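Local atomic coordinates of 6-phospho-beta-d glycosidase (Streptococcus pyogenes, PDB entry 5FOO), a protein that probably hydrolyses 6-phospho-beta-glucosides, as a glycoside hydrolase of family 1, and binds 6-phosphocyclophellitol in its pocket. Residues R22-H27 and D53-I58; F31-E36 and F178-I183; D40-Y45 and D420-L425; N367-S372 and I390-E395. The protein carries 1 engineered substitution. One frame throughout, in Å; residues are numbered along the deposited sequence.

Contact 1. Residues R22-H27 and D53-I58; sequences RFAKQH and DAYHQI. With PO4 (phosphate ion), chain M.
The carboxylate oxygen OD1 of D53 accepts the N-H of H56 ND1 at 2.6 Å and lies 3.5 Å from CE2 of F23, where a surface turn of this (βα)8 barrel meets the start of helix 54-67. From the N-cap position this carboxylate gathers two side chains of the first turn: H56 on the syn lone pair of OD1, nearly straight at 167°, and Q57 NE2 on the anti side of OD2.

That grip sets the imidazole for an edge-to-face pair with F23, planes 66° apart, in which H56 CE1 stands 3.5 Å above the centre of the phenyl ring. The carboxylate probably favours a more positive imidazole, which would suit an aromatic face.

F23 and A24 occupy the middle of a type II turn; A24 has positive phi, tolerated by a side chain no larger than a methyl. H27 ND1 donates to O3 of a phosphate ion, probably from the crystallisation liquor, at 2.9 Å. F23 CB rests 3.6 Å from Y55 CD2, while F23 O lies over the Y55 face and is also bonded to R81. Y55 OH, hydrogen-bonded to D94, has A24 CB at 3.8 Å.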
# COMPACT_ATOMS: atom_id res chain seq x y z
N ARG A 22 1.88 -17.00 -10.05
CA ARG A 22 1.72 -16.69 -11.47
C ARG A 22 0.91 -17.73 -12.22
O ARG A 22 0.78 -17.65 -13.42
CB ARG A 22 3.08 -16.55 -12.10
CG ARG A 22 3.80 -15.29 -11.59
CD ARG A 22 5.14 -15.09 -12.35
NE ARG A 22 4.98 -15.04 -13.80
CZ ARG A 22 5.95 -15.12 -14.72
NH1 ARG A 22 7.26 -15.22 -14.42
NH2 ARG A 22 5.61 -15.10 -15.99
N PHE A 23 0.30 -18.67 -11.50
CA PHE A 23 -0.53 -19.69 -12.07
C PHE A 23 -1.52 -19.04 -12.98
O PHE A 23 -2.17 -18.15 -12.51
CB PHE A 23 -1.30 -20.42 -11.00
CG PHE A 23 -0.42 -21.08 -9.99
CD1 PHE A 23 0.18 -22.28 -10.26
CD2 PHE A 23 -0.22 -20.48 -8.72
CE1 PHE A 23 0.99 -22.89 -9.31
CE2 PHE A 23 0.57 -21.11 -7.78
CZ PHE A 23 1.17 -22.30 -8.08
N ALA A 24 -1.59 -19.50 -14.25
CA ALA A 24 -2.48 -18.97 -15.32
C ALA A 24 -2.48 -17.45 -15.57
O ALA A 24 -3.50 -16.90 -15.99
CB ALA A 24 -3.90 -19.44 -15.11
N LYS A 25 -1.36 -16.78 -15.32
CA LYS A 25 -1.32 -15.35 -15.44
C LYS A 25 -0.65 -15.04 -16.73
O LYS A 25 0.50 -15.40 -16.92
CB LYS A 25 -0.61 -14.67 -14.24
CG LYS A 25 -0.94 -13.19 -14.09
CD LYS A 25 -0.34 -12.56 -12.84
CE LYS A 25 1.16 -12.35 -13.01
NZ LYS A 25 1.86 -11.65 -11.91
N GLN A 26 -1.34 -14.30 -17.58
CA GLN A 26 -0.91 -14.13 -18.96
C GLN A 26 0.38 -13.33 -19.08
O GLN A 26 1.19 -13.60 -19.98
CB GLN A 26 -2.04 -13.49 -19.76
CG GLN A 26 -1.74 -13.29 -21.23
CD GLN A 26 -2.92 -12.74 -22.05
OE1 GLN A 26 -4.08 -12.73 -21.66
NE2 GLN A 26 -2.60 -12.30 -23.21
N HIS A 27 0.57 -12.31 -18.26
CA HIS A 27 1.67 -11.38 -18.52
C HIS A 27 2.50 -11.32 -17.29
O HIS A 27 2.03 -11.63 -16.19
CB HIS A 27 1.14 -9.93 -18.80
CG HIS A 27 0.16 -9.79 -19.94
ND1 HIS A 27 0.57 -9.68 -21.26
CD2 HIS A 27 -1.18 -9.64 -19.96
CE1 HIS A 27 -0.48 -9.50 -22.05
NE2 HIS A 27 -1.57 -9.53 -21.29
N ASP A 53 0.11 -19.08 -3.03
CA ASP A 53 -0.83 -20.03 -3.64
C ASP A 53 -2.32 -19.59 -3.51
O ASP A 53 -3.24 -20.43 -3.53
CB ASP A 53 -0.61 -21.46 -3.05
CG ASP A 53 -1.31 -22.56 -3.86
OD1 ASP A 53 -1.35 -22.37 -5.12
OD2 ASP A 53 -1.81 -23.59 -3.21
N ALA A 54 -2.55 -18.29 -3.40
CA ALA A 54 -3.92 -17.78 -3.37
C ALA A 54 -4.70 -18.04 -4.68
O ALA A 54 -5.94 -18.14 -4.66
CB ALA A 54 -3.95 -16.31 -3.00
N TYR A 55 -4.00 -18.18 -5.81
CA TYR A 55 -4.68 -18.62 -7.00
C TYR A 55 -5.59 -19.86 -6.73
O TYR A 55 -6.77 -19.91 -7.17
CB TYR A 55 -3.74 -18.85 -8.20
CG TYR A 55 -4.51 -19.25 -9.45
CD1 TYR A 55 -5.10 -18.30 -10.26
CD2 TYR A 55 -4.71 -20.61 -9.78
CE1 TYR A 55 -5.87 -18.67 -11.35
CE2 TYR A 55 -5.44 -20.97 -10.91
CZ TYR A 55 -6.03 -19.99 -11.68
OH TYR A 55 -6.78 -20.30 -12.83
N HIS A 56 -5.05 -20.83 -5.96
CA HIS A 56 -5.76 -22.03 -5.63
C HIS A 56 -6.53 -21.93 -4.32
O HIS A 56 -7.63 -22.43 -4.23
CB HIS A 56 -4.78 -23.20 -5.59
CG HIS A 56 -4.12 -23.49 -6.90
ND1 HIS A 56 -2.78 -23.29 -7.12
CD2 HIS A 56 -4.60 -24.05 -8.04
CE1 HIS A 56 -2.47 -23.68 -8.35
NE2 HIS A 56 -3.56 -24.14 -8.93
N GLN A 57 -5.99 -21.25 -3.33
CA GLN A 57 -6.53 -21.31 -1.97
C GLN A 57 -7.37 -20.13 -1.48
O GLN A 57 -7.70 -20.07 -0.32
CB GLN A 57 -5.36 -21.51 -0.99
CG GLN A 57 -4.66 -22.85 -1.19
CD GLN A 57 -3.80 -23.22 0.02
OE1 GLN A 57 -4.29 -23.26 1.14
NE2 GLN A 57 -2.51 -23.44 -0.19
N ILE A 58 -7.70 -19.17 -2.33
CA ILE A 58 -8.47 -18.03 -1.90
C ILE A 58 -9.76 -18.41 -1.18
O ILE A 58 -10.07 -17.83 -0.10
CB ILE A 58 -8.67 -16.96 -3.03
CG1 ILE A 58 -9.19 -15.65 -2.44
CG2 ILE A 58 -9.59 -17.50 -4.11
CD1 ILE A 58 -8.28 -15.01 -1.43
P PO4 M . 4.57 -10.17 -21.18
O1 PO4 M . 5.77 -9.42 -21.76
O2 PO4 M . 4.09 -11.35 -21.99
O3 PO4 M . 3.37 -9.14 -21.23
O4 PO4 M . 5.03 -10.76 -19.91

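Contact 2. Residues F31-E36 and F178-I183; sequences FDYWYE and FHYPAI
Three edge-to-face aromatic pairs join F31, Y33 and W34 of the helix to H179 and Y180 of the facing loop. Y33 turns its edge to the face of Y180, planes 77° apart, with CE2 3.6 Å from Y180 CZ. In Y33, chi1 178° puts CG anti to the backbone N, on the side of Y180. Y180 in turn points an edge at the face of the W34 five-membered ring, its CD2 3.7 Å from W34 CD1, and a flat aromatic suits this place because it gives its face to Y33 and its edge to W34. The third pair is offset: F31 CZ comes 3.5 Å from CD2 of H179.

Contacts of the backbone and of aliphatic groups fill in around the indole. Y180 CB makes a CH-pi contact over the five-membered ring, 4.2 Å from its centroid. Y180 N stands 3.3 Å above the indole plane, offset toward the rim, whereas F178 O meets the indole at its edge, 3.3 Å from CZ3. A182 CB touches W34 CZ2 more loosely, a small methyl beside a large flat group.

Of the aromatic cluster Y33, W34 and Y180, both tyrosines rest on I124 of helix 124-130. In the separate F31-H179 pair, H179 packs on V168 of helix 166-174 and F31 meets W424 of the ligand pocket. Helix 30-37 lies here against the loop that joins helices 166-174 and 186-208 of the (βα)8 barrel.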
# COMPACT_ATOMS: atom_id res chain seq x y z
N PHE A 31 7.90 -7.04 -11.13
CA PHE A 31 8.62 -7.98 -10.22
C PHE A 31 8.79 -9.43 -10.76
O PHE A 31 9.84 -10.04 -10.54
CB PHE A 31 8.00 -8.01 -8.84
CG PHE A 31 8.62 -7.03 -7.88
CD1 PHE A 31 9.82 -7.33 -7.25
CD2 PHE A 31 7.97 -5.82 -7.57
CE1 PHE A 31 10.38 -6.42 -6.36
CE2 PHE A 31 8.52 -4.91 -6.69
CZ PHE A 31 9.74 -5.19 -6.08
N ASP A 32 7.80 -9.94 -11.49
CA ASP A 32 7.90 -11.22 -12.12
C ASP A 32 9.11 -11.20 -13.07
O ASP A 32 9.87 -12.17 -13.12
CB ASP A 32 6.69 -11.58 -12.98
CG ASP A 32 5.36 -11.51 -12.24
OD1 ASP A 32 5.31 -11.93 -11.07
OD2 ASP A 32 4.37 -11.07 -12.87
N TYR A 33 9.23 -10.11 -13.84
CA TYR A 33 10.31 -9.97 -14.81
C TYR A 33 11.69 -9.92 -14.16
O TYR A 33 12.66 -10.62 -14.60
CB TYR A 33 10.14 -8.70 -15.64
CG TYR A 33 11.28 -8.51 -16.61
CD1 TYR A 33 11.37 -9.32 -17.74
CD2 TYR A 33 12.22 -7.49 -16.43
CE1 TYR A 33 12.40 -9.14 -18.66
CE2 TYR A 33 13.25 -7.29 -17.34
CZ TYR A 33 13.34 -8.14 -18.44
OH TYR A 33 14.31 -7.97 -19.34
N TRP A 34 11.75 -9.07 -13.14
CA TRP A 34 12.92 -8.92 -12.33
C TRP A 34 13.43 -10.22 -11.71
O TRP A 34 14.64 -10.49 -11.73
CB TRP A 34 12.71 -7.88 -11.22
CG TRP A 34 14.00 -7.11 -10.81
CD1 TRP A 34 15.24 -7.14 -11.40
CD2 TRP A 34 14.10 -6.20 -9.72
NE1 TRP A 34 16.10 -6.31 -10.73
CE2 TRP A 34 15.43 -5.73 -9.69
CE3 TRP A 34 13.21 -5.77 -8.73
CZ2 TRP A 34 15.87 -4.82 -8.75
CZ3 TRP A 34 13.65 -4.84 -7.79
CH2 TRP A 34 14.95 -4.37 -7.81
N TYR A 35 12.53 -11.00 -11.13
CA TYR A 35 12.90 -12.30 -10.65
C TYR A 35 13.40 -13.23 -11.77
O TYR A 35 14.34 -14.00 -11.55
CB TYR A 35 11.80 -12.95 -9.82
CG TYR A 35 12.20 -14.32 -9.33
CD1 TYR A 35 12.99 -14.45 -8.19
CD2 TYR A 35 11.88 -15.45 -10.05
CE1 TYR A 35 13.42 -15.69 -7.75
CE2 TYR A 35 12.30 -16.72 -9.65
CZ TYR A 35 13.08 -16.83 -8.51
OH TYR A 35 13.47 -18.06 -8.09
N GLU A 36 12.78 -13.19 -12.94
CA GLU A 36 13.26 -14.03 -14.07
C GLU A 36 14.72 -13.71 -14.45
O GLU A 36 15.52 -14.62 -14.70
CB GLU A 36 12.38 -13.91 -15.30
CG GLU A 36 11.06 -14.66 -15.18
CD GLU A 36 10.21 -14.58 -16.45
OE1 GLU A 36 10.66 -14.06 -17.50
OE2 GLU A 36 9.03 -14.95 -16.39
N PHE A 178 14.90 -0.13 -5.55
CA PHE A 178 14.29 -1.34 -4.96
C PHE A 178 13.07 -1.89 -5.68
O PHE A 178 12.57 -2.95 -5.33
CB PHE A 178 14.08 -1.17 -3.44
CG PHE A 178 13.09 -0.08 -3.05
CD1 PHE A 178 11.70 -0.36 -2.99
CD2 PHE A 178 13.53 1.20 -2.69
CE1 PHE A 178 10.81 0.64 -2.57
CE2 PHE A 178 12.64 2.19 -2.25
CZ PHE A 178 11.28 1.92 -2.23
N HIS A 179 12.62 -1.19 -6.69
CA HIS A 179 11.80 -1.80 -7.75
C HIS A 179 12.53 -1.67 -9.07
O HIS A 179 13.25 -0.67 -9.32
CB HIS A 179 10.46 -1.01 -7.93
CG HIS A 179 9.58 -1.04 -6.73
ND1 HIS A 179 8.41 -0.31 -6.64
CD2 HIS A 179 9.68 -1.74 -5.57
CE1 HIS A 179 7.84 -0.54 -5.47
NE2 HIS A 179 8.59 -1.39 -4.79
N TYR A 180 12.24 -2.61 -9.93
CA TYR A 180 12.59 -2.52 -11.33
C TYR A 180 11.99 -1.34 -12.10
O TYR A 180 10.83 -1.00 -11.83
CB TYR A 180 12.18 -3.83 -12.06
CG TYR A 180 12.78 -3.92 -13.47
CD1 TYR A 180 12.13 -3.37 -14.55
CD2 TYR A 180 14.07 -4.48 -13.69
CE1 TYR A 180 12.70 -3.41 -15.84
CE2 TYR A 180 14.65 -4.54 -14.98
CZ TYR A 180 13.97 -3.98 -16.02
OH TYR A 180 14.51 -4.00 -17.27
N PRO A 181 12.86 -0.47 -12.67
CA PRO A 181 13.98 -0.76 -13.54
C PRO A 181 15.17 -0.38 -12.65
O PRO A 181 16.28 -0.47 -13.09
CB PRO A 181 13.87 0.19 -14.74
CG PRO A 181 13.07 1.33 -14.23
CD PRO A 181 12.14 0.72 -13.19
N ALA A 182 14.90 0.04 -11.41
CA ALA A 182 15.90 0.39 -10.42
C ALA A 182 16.94 1.37 -10.94
O ALA A 182 18.11 1.15 -10.75
CB ALA A 182 16.60 -0.87 -9.93
N ILE A 183 16.51 2.45 -11.56
CA ILE A 183 17.39 3.48 -12.08
C ILE A 183 17.28 4.69 -11.17
O ILE A 183 16.40 4.77 -10.30
CB ILE A 183 17.10 3.88 -13.57
CG1 ILE A 183 15.72 4.51 -13.74
CG2 ILE A 183 17.25 2.67 -14.50
CD1 ILE A 183 15.35 4.83 -15.17

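Contact 3. Residues D40-Y45 and D420-L425; sequences DLFYDY and DGWSWL. With JAZ (6-phosphocyclophellitol), chain G.
One methyl of L425, CD2, lies over a face of the F42 ring, 3.7 Å from its centroid, in a CH-pi contact that suits a branched aliphatic beside a flat aromatic. In L425, chi1 -65° sets CG anti to the carbonyl carbon, and CD2 branches from there toward F42. The same methyl touches CB of L41.

W422 takes the other course, CG anti to the backbone N (chi1 -176°), which sets CG on the F42 side. The six-membered ring then meets F42 rim to rim, planes 10° apart and neither over the other's face, with F42 CE2 3.6 Å from W422 CZ2. The indole N-H of W422 is directed to V46 O, so its polar edge is satisfied while its carbon rim packs. At the edge of the F42 ring, near its plane, lies W424 O, 3.5 Å from CD2.

The backbones are tied by Y43 N, which donates to L425 O at 3.1 Å, and F42 CA-H approaches the same oxygen.

W424 points its CB away from 40-45, and its NE1 donates to O16 of the bound 6-phosphocyclophellitol at 3.0 Å, in the indole plane. The chemistry is thus divided: carbon surfaces and one backbone bond join the 420-425 loop to 40-45, while S423 and W424 line the ligand pocket, consistent with recognition of a 6-phosphorylated sugar by the 6-phospho-beta-glucosidases of family 1.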
# COMPACT_ATOMS: atom_id res chain seq x y z
N ASP A 40 18.98 -14.04 -7.79
CA ASP A 40 19.79 -14.05 -6.58
C ASP A 40 19.67 -12.72 -5.80
O ASP A 40 20.10 -12.65 -4.64
CB ASP A 40 21.24 -14.50 -6.85
CG ASP A 40 21.85 -13.82 -8.01
OD1 ASP A 40 21.73 -12.58 -8.07
OD2 ASP A 40 22.40 -14.56 -8.86
N LEU A 41 18.97 -11.71 -6.36
CA LEU A 41 18.56 -10.55 -5.59
C LEU A 41 17.45 -10.85 -4.60
O LEU A 41 17.12 -9.98 -3.79
CB LEU A 41 18.15 -9.40 -6.48
CG LEU A 41 19.10 -8.88 -7.56
CD1 LEU A 41 18.36 -7.82 -8.33
CD2 LEU A 41 20.42 -8.36 -7.00
N PHE A 42 16.89 -12.07 -4.62
CA PHE A 42 15.71 -12.40 -3.84
C PHE A 42 16.07 -13.37 -2.79
O PHE A 42 16.60 -14.43 -3.07
CB PHE A 42 14.57 -12.95 -4.77
CG PHE A 42 14.02 -11.92 -5.70
CD1 PHE A 42 14.71 -11.55 -6.88
CD2 PHE A 42 12.83 -11.26 -5.40
CE1 PHE A 42 14.22 -10.53 -7.72
CE2 PHE A 42 12.31 -10.27 -6.27
CZ PHE A 42 12.99 -9.89 -7.43
N TYR A 43 15.73 -13.05 -1.55
CA TYR A 43 16.00 -13.95 -0.42
C TYR A 43 15.62 -15.44 -0.60
O TYR A 43 14.48 -15.78 -0.91
CB TYR A 43 15.38 -13.39 0.84
CG TYR A 43 15.97 -13.94 2.10
CD1 TYR A 43 17.17 -13.45 2.61
CD2 TYR A 43 15.34 -14.96 2.76
CE1 TYR A 43 17.70 -13.99 3.79
CE2 TYR A 43 15.84 -15.52 3.89
CZ TYR A 43 17.03 -15.05 4.40
OH TYR A 43 17.43 -15.67 5.55
N ASP A 44 16.59 -16.33 -0.34
CA ASP A 44 16.51 -17.78 -0.56
C ASP A 44 16.11 -18.15 -1.98
O ASP A 44 15.62 -19.25 -2.18
CB ASP A 44 15.59 -18.50 0.44
CG ASP A 44 16.15 -18.51 1.85
OD1 ASP A 44 17.33 -18.27 2.03
OD2 ASP A 44 15.42 -18.75 2.81
N TYR A 45 16.33 -17.24 -2.94
CA TYR A 45 15.95 -17.41 -4.32
C TYR A 45 14.43 -17.63 -4.57
O TYR A 45 14.06 -18.14 -5.61
CB TYR A 45 16.78 -18.56 -4.97
CG TYR A 45 18.24 -18.51 -4.60
CD1 TYR A 45 19.09 -17.58 -5.19
CD2 TYR A 45 18.77 -19.39 -3.66
CE1 TYR A 45 20.45 -17.52 -4.83
CE2 TYR A 45 20.12 -19.34 -3.30
CZ TYR A 45 20.94 -18.39 -3.89
OH TYR A 45 22.22 -18.35 -3.55
N ASP A 420 1.15 -15.25 5.76
CA ASP A 420 2.51 -14.97 5.32
C ASP A 420 2.52 -14.87 3.83
O ASP A 420 1.95 -15.77 3.15
CB ASP A 420 3.49 -16.10 5.73
CG ASP A 420 3.76 -16.18 7.26
OD1 ASP A 420 3.54 -15.21 8.02
OD2 ASP A 420 4.29 -17.25 7.67
N GLY A 421 3.14 -13.80 3.31
CA GLY A 421 3.26 -13.64 1.86
C GLY A 421 4.65 -13.25 1.37
O GLY A 421 5.57 -12.99 2.15
N TRP A 422 4.75 -13.10 0.07
CA TRP A 422 6.02 -12.82 -0.59
C TRP A 422 6.28 -11.34 -0.57
O TRP A 422 5.54 -10.63 -1.22
CB TRP A 422 5.91 -13.33 -2.02
CG TRP A 422 7.14 -13.22 -2.82
CD1 TRP A 422 8.31 -13.98 -2.68
CD2 TRP A 422 7.39 -12.31 -3.89
NE1 TRP A 422 9.22 -13.61 -3.65
CE2 TRP A 422 8.69 -12.58 -4.39
CE3 TRP A 422 6.63 -11.29 -4.50
CZ2 TRP A 422 9.25 -11.86 -5.42
CZ3 TRP A 422 7.20 -10.59 -5.54
CH2 TRP A 422 8.50 -10.90 -6.01
N SER A 423 7.29 -10.86 0.19
CA SER A 423 7.58 -9.41 0.23
C SER A 423 8.74 -8.98 -0.73
O SER A 423 9.78 -8.49 -0.28
CB SER A 423 7.83 -8.77 1.65
OG SER A 423 7.31 -9.32 2.89
N TRP A 424 8.54 -9.12 -2.01
CA TRP A 424 9.34 -8.42 -2.97
C TRP A 424 10.81 -9.00 -2.84
O TRP A 424 10.99 -10.24 -2.65
CB TRP A 424 9.22 -6.90 -2.71
CG TRP A 424 7.78 -6.44 -2.52
CD1 TRP A 424 7.24 -5.88 -1.40
CD2 TRP A 424 6.70 -6.50 -3.49
NE1 TRP A 424 5.92 -5.55 -1.62
CE2 TRP A 424 5.56 -5.94 -2.89
CE3 TRP A 424 6.60 -7.00 -4.79
CZ2 TRP A 424 4.32 -5.89 -3.53
CZ3 TRP A 424 5.35 -6.92 -5.46
CH2 TRP A 424 4.23 -6.38 -4.82
N LEU A 425 11.82 -8.13 -2.81
CA LEU A 425 13.21 -8.58 -2.68
C LEU A 425 13.43 -9.41 -1.42
O LEU A 425 14.17 -10.38 -1.48
CB LEU A 425 14.19 -7.41 -2.75
CG LEU A 425 14.17 -6.74 -4.11
CD1 LEU A 425 15.06 -5.52 -4.04
CD2 LEU A 425 14.62 -7.67 -5.23
C2 JAZ G . 4.88 -4.94 2.06
C3 JAZ G . 3.57 -4.39 1.46
C4 JAZ G . 3.54 -2.87 1.53
C5 JAZ G . 3.69 -2.35 2.95
C6 JAZ G . 4.91 -2.95 3.62
C7 JAZ G . 4.93 -4.48 3.51
C8 JAZ G . 6.08 -5.10 4.31
O9 JAZ G . 7.30 -4.63 3.73
P10 JAZ G . 8.58 -5.56 3.79
O11 JAZ G . 9.62 -4.77 3.06
O12 JAZ G . 8.27 -6.93 3.36
O13 JAZ G . 8.91 -5.70 5.21
O14 JAZ G . 6.10 -2.36 3.08
O15 JAZ G . 4.89 -6.37 2.06
O16 JAZ G . 3.54 -4.79 0.11
O17 JAZ G . 2.34 -2.38 0.95

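Contact 4. Residues N367-S372 and I390-E395; sequences NGVGIS and IQFLKE
At G368 the chain leaves strand 362-367 almost fully extended (phi -175°) and runs past helix 387-405, with CA of G368 6.6 Å from CA of L393 and CA of V369 7.1 Å from CA of F392. G368 meets the helix side chains with its backbone: its carbonyl O comes 3.1 Å from F392 CZ, set obliquely to the ring, and its CA touches L393 CD2. No hydrogen bond links the two segments, so their fit rests on shape.

F392 carries most of it. Its chi1 of 179° puts CG, and with it the base of the ring, anti to the backbone N and toward 367-372. V369 CB stands 3.5 Å above the plane over the ring centre, a CH-pi contact. Both branches of this valine join in, CG1 near F392 CG and CB, CG2 near CD2 and CE2; a beta-branched residue thus lays a broad aliphatic surface on the ring.

N367 spreads its amide at 21° to the F392 ring, ND2 3.9 Å from CE1. Its polar atoms are buried but satisfied, OD1 by Y413 OH and ND2 by F298 O. L393 slides past it in the opposite direction, CD2 3.8 Å from N367 OD1, and also packs on Y413 and V415 of strand 410-416.

Such an interface, formed where a barrel strand gives way to its loop and the next helix packs back on it, belongs to a beta-alpha unit of the (βα)8 barrel. Here it lies directly after E366, a residue of the ligand pocket.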
# COMPACT_ATOMS: atom_id res chain seq x y z
N ASN A 367 -0.83 -2.29 8.71
CA ASN A 367 -0.08 -2.10 9.93
C ASN A 367 0.29 -3.48 10.34
O ASN A 367 -0.58 -4.29 10.44
CB ASN A 367 -0.93 -1.42 11.02
CG ASN A 367 -0.23 -1.30 12.32
OD1 ASN A 367 -0.59 -1.95 13.29
ND2 ASN A 367 0.79 -0.48 12.36
N GLY A 368 1.58 -3.74 10.55
CA GLY A 368 2.07 -5.03 10.99
C GLY A 368 3.55 -4.98 11.25
O GLY A 368 4.21 -3.92 11.10
N VAL A 369 4.04 -6.13 11.69
CA VAL A 369 5.45 -6.31 12.07
C VAL A 369 5.95 -7.66 11.53
O VAL A 369 5.28 -8.70 11.64
CB VAL A 369 5.67 -6.22 13.61
CG1 VAL A 369 4.96 -7.32 14.38
CG2 VAL A 369 7.18 -6.26 13.91
N GLY A 370 7.14 -7.60 10.95
CA GLY A 370 7.74 -8.70 10.24
C GLY A 370 8.98 -9.19 10.98
O GLY A 370 9.81 -8.36 11.39
N ILE A 371 9.12 -10.52 11.12
CA ILE A 371 10.17 -11.17 11.95
C ILE A 371 10.62 -12.39 11.17
O ILE A 371 9.81 -13.04 10.53
CB ILE A 371 9.53 -11.60 13.30
CG1 ILE A 371 9.19 -10.34 14.11
CG2 ILE A 371 10.38 -12.54 14.16
CD1 ILE A 371 10.40 -9.48 14.41
N SER A 372 11.92 -12.68 11.20
CA SER A 372 12.45 -13.95 10.66
C SER A 372 12.49 -15.09 11.70
O SER A 372 12.23 -14.90 12.89
CB SER A 372 13.84 -13.73 10.05
OG SER A 372 14.71 -13.30 11.06
N ILE A 390 1.28 -9.66 18.70
CA ILE A 390 0.18 -9.23 19.59
C ILE A 390 0.47 -7.91 20.27
O ILE A 390 -0.30 -6.94 20.13
CB ILE A 390 -0.13 -10.30 20.62
CG1 ILE A 390 -0.70 -11.53 19.88
CG2 ILE A 390 -1.09 -9.77 21.71
CD1 ILE A 390 -0.95 -12.76 20.76
N GLN A 391 1.62 -7.84 20.93
CA GLN A 391 2.02 -6.62 21.55
C GLN A 391 2.11 -5.46 20.55
O GLN A 391 1.55 -4.36 20.77
CB GLN A 391 3.36 -6.81 22.23
CG GLN A 391 3.83 -5.61 23.02
CD GLN A 391 2.90 -5.36 24.20
OE1 GLN A 391 2.31 -6.32 24.76
NE2 GLN A 391 2.72 -4.08 24.56
N PHE A 392 2.83 -5.65 19.45
CA PHE A 392 2.94 -4.58 18.44
C PHE A 392 1.53 -4.13 17.98
O PHE A 392 1.25 -2.95 17.93
CB PHE A 392 3.80 -5.07 17.25
CG PHE A 392 3.99 -4.08 16.10
CD1 PHE A 392 3.02 -3.92 15.11
CD2 PHE A 392 5.22 -3.44 15.90
CE1 PHE A 392 3.25 -3.08 14.01
CE2 PHE A 392 5.44 -2.63 14.83
CZ PHE A 392 4.47 -2.44 13.86
N LEU A 393 0.70 -5.08 17.55
CA LEU A 393 -0.66 -4.70 17.04
C LEU A 393 -1.46 -3.97 18.12
O LEU A 393 -2.01 -2.91 17.88
CB LEU A 393 -1.42 -5.91 16.49
CG LEU A 393 -0.75 -6.60 15.27
CD1 LEU A 393 -1.55 -7.81 14.88
CD2 LEU A 393 -0.50 -5.72 14.06
N LYS A 394 -1.40 -4.50 19.33
CA LYS A 394 -2.12 -3.95 20.50
C LYS A 394 -1.73 -2.51 20.74
O LYS A 394 -2.60 -1.64 20.82
CB LYS A 394 -1.86 -4.81 21.74
CG LYS A 394 -2.53 -4.36 23.01
CD LYS A 394 -2.89 -5.54 23.91
CE LYS A 394 -3.50 -5.01 25.21
NZ LYS A 394 -4.28 -6.01 25.99
N GLU A 395 -0.43 -2.22 20.81
CA GLU A 395 -0.00 -0.81 20.96
C GLU A 395 -0.47 0.12 19.85
O GLU A 395 -0.81 1.28 20.13
CB GLU A 395 1.54 -0.66 21.09
CG GLU A 395 2.09 -1.26 22.37
CD GLU A 395 3.63 -1.33 22.41
OE1 GLU A 395 4.30 -0.48 21.77
OE2 GLU A 395 4.16 -2.25 23.07

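In the fold
All four contacts belong to one (βα)8 barrel. Contacts 1, 2 and 3 interleave along the chain, since residues 22-58 supply a first segment to each and both of contact 1. Contact 4 is nested within the span closed by contact 3. Contacts 2 and 3 have centres 12 Å apart and touch through aromatic side chains; contact 1 reaches contact 2 through salt bridges from R22 and K25. Contact 4 lies apart, its centre 28 Å from those of contacts 1 and 2 and 20 Å from that of contact 3. The loop after strand 410-416 lines the ligand pocket with S423 and W424; that after 362-367 has G368 CA about 8 Å from the nearest ligand atom. Contact 1 stays at the surface.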